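Local coordinates for YARHG domain-containing protein (Legionella pneumophila subsp. pneumophila, PDB 4G2A) that is of unknown function, with a beta-rich part and a helical YARHG domain, and is possibly a nutrient-binding protein, at residues G32-L35 with M40-S43. Sequence-based numbering, arbitrary orientation.
Sequences GKNL and MNGS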
ATOM      1  N   GLY A  32       7.373  -3.277   0.249  1.00 26.46           N
ATOM      2  CA  GLY A  32       6.950  -3.528  -1.132  1.00 25.40           C
ATOM      3  C   GLY A  32       7.902  -4.381  -1.948  1.00 30.26           C
ATOM      4  O   GLY A  32       9.114  -4.339  -1.749  1.00 29.91           O
ATOM      5  N   LYS A  33       7.340  -5.154  -2.885  1.00 28.20           N
ATOM      6  CA  LYS A  33       8.033  -6.018  -3.841  1.00 29.20           C
ATOM      7  C   LYS A  33       7.290  -5.933  -5.162  1.00 34.90           C
ATOM      8  O   LYS A  33       6.060  -5.965  -5.143  1.00 34.68           O
ATOM      9  CB  LYS A  33       8.056  -7.463  -3.320  1.00 32.00           C
ATOM     10  CG  LYS A  33       8.980  -8.413  -4.073  1.00 41.97           C
ATOM     11  CD  LYS A  33       8.911  -9.830  -3.479  1.00 49.88           C
ATOM     12  CE  LYS A  33       9.822 -10.784  -4.223  1.00 75.17           C
ATOM     13  NZ  LYS A  33       9.644 -12.204  -3.801  1.00 89.16           N
ATOM     14  N   ASN A  34       8.025  -5.787  -6.301  1.00 32.50           N
ATOM     15  CA  ASN A  34       7.501  -5.728  -7.681  1.00 31.65           C
ATOM     16  C   ASN A  34       6.415  -4.659  -7.908  1.00 33.82           C
ATOM     17  O   ASN A  34       5.544  -4.875  -8.760  1.00 32.26           O
ATOM     18  CB  ASN A  34       6.910  -7.096  -8.095  1.00 30.09           C
ATOM     19  CG  ASN A  34       7.841  -8.266  -8.020  1.00 43.82           C
ATOM     20  OD1 ASN A  34       8.991  -8.189  -8.434  1.00 37.04           O
ATOM     21  ND2 ASN A  34       7.351  -9.390  -7.510  1.00 34.99           N
ATOM     22  N   LEU A  35       6.466  -3.516  -7.191  1.00 30.60           N
ATOM     23  CA  LEU A  35       5.425  -2.484  -7.307  1.00 30.66           C
ATOM     24  C   LEU A  35       5.461  -1.714  -8.625  1.00 35.93           C
ATOM     25  O   LEU A  35       4.444  -1.134  -8.991  1.00 36.38           O
ATOM     26  CB  LEU A  35       5.491  -1.478  -6.142  1.00 30.37           C
ATOM     27  CG  LEU A  35       5.226  -2.000  -4.731  1.00 33.31           C
ATOM     28  CD1 LEU A  35       5.513  -0.931  -3.730  1.00 32.90           C
ATOM     29  CD2 LEU A  35       3.800  -2.384  -4.566  1.00 33.44           C
HETATM   30  N   MSE A  40       1.234  -5.953 -12.720  1.00 36.24           N
HETATM   31  CA  MSE A  40       0.436  -5.654 -11.518  1.00 33.68           C
HETATM   32  C   MSE A  40       0.449  -6.834 -10.552  1.00 38.10           C
HETATM   33  O   MSE A  40      -0.582  -7.220  -9.990  1.00 38.13           O
HETATM   34  CB  MSE A  40      -1.009  -5.225 -11.866  1.00 34.54           C
HETATM   35  CG  MSE A  40      -1.113  -4.089 -12.883  1.00 40.13           C
HETATM   36 SE   MSE A  40       0.089  -2.570 -12.594  0.75 46.18          SE
HETATM   37  CE  MSE A  40      -0.379  -2.060 -10.791  1.00 40.63           C
ATOM     38  N   ASN A  41       1.645  -7.394 -10.348  1.00 34.59           N
ATOM     39  CA  ASN A  41       1.846  -8.530  -9.463  1.00 33.68           C
ATOM     40  C   ASN A  41       2.656  -8.087  -8.221  1.00 34.11           C
ATOM     41  O   ASN A  41       3.376  -8.875  -7.601  1.00 33.54           O
ATOM     42  CB  ASN A  41       2.494  -9.714 -10.230  1.00 34.45           C
ATOM     43  CG  ASN A  41       3.880  -9.455 -10.767  1.00 47.88           C
ATOM     44  OD1 ASN A  41       4.414  -8.347 -10.695  1.00 31.96           O
ATOM     45  ND2 ASN A  41       4.501 -10.494 -11.296  1.00 46.82           N
ATOM     46  N   GLY A  42       2.471  -6.830  -7.853  1.00 28.71           N
ATOM     47  CA  GLY A  42       3.087  -6.249  -6.670  1.00 27.68           C
ATOM     48  C   GLY A  42       2.518  -6.814  -5.384  1.00 31.04           C
ATOM     49  O   GLY A  42       1.392  -7.338  -5.343  1.00 29.98           O
ATOM     50  N   SER A  43       3.315  -6.729  -4.322  1.00 26.36           N
ATOM     51  CA  SER A  43       2.928  -7.227  -3.017  1.00 24.40           C
ATOM     52  C   SER A  43       3.494  -6.343  -1.912  1.00 26.81           C
ATOM     53  O   SER A  43       4.423  -5.567  -2.134  1.00 24.24           O
ATOM     54  CB  SER A  43       3.402  -8.669  -2.829  1.00 28.71           C
ATOM     55  OG  SER A  43       4.773  -8.834  -3.165  1.00 34.78           O
TER
HETATM   56  O   HOH W   1       5.353  -9.391  -5.830  1.00 33.65           O
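The contact forms the loop end of a beta hairpin, where Lys33 and Ser43 form the last antiparallel hydrogen-bonded pair between strands 21-33 and 43-54. Lys33 N donates to Ser43 O at 3.0 Å. Ser43 N returns a bond of 3.0 Å to Lys33 O. Weaker CA-H...O contacts flank the pair, with Gly32 CA set 3.4 Å from Ser43 O and Gly42 CA against Lys33 O.

Lys33 and Ser43 place their side chains on the same face of the sheet. Ser43 OG approaches Lys33 CB to 3.6 Å, while the rest of the lysine chain runs out fully extended. Asn34, in a left-handed backbone conformation, turns the chain out of the strand. Its CB lies 3.8 Å from Asn41 OD1, an amide oxygen that the contact buries and that has no polar partner in the model. A water bridges the two sides. It accepts from Asn34 ND2, donates to Asn41 O at 2.7 Å and hydrogen-bonds Ser43 OG. With chi1 at 49°, Ser43 OG sits between its own N and carbonyl carbon, within range of this water.

The side chain of Leu35 leaves its backbone away from 40-43, but CD2 returns to lie 4.1 Å from Ser43 O; the leucine also touches Ala147, Pro181 and Thr183. Gly32 continues the pairing on the far edge of its strand by a backbone hydrogen bond with Ile180. In this protein a water joins the first loop residue, Asn34, to Asn41 and to the start of the second strand. The terminal hydrogen-bonded pair itself is typical of the loop end of an antiparallel beta hairpin.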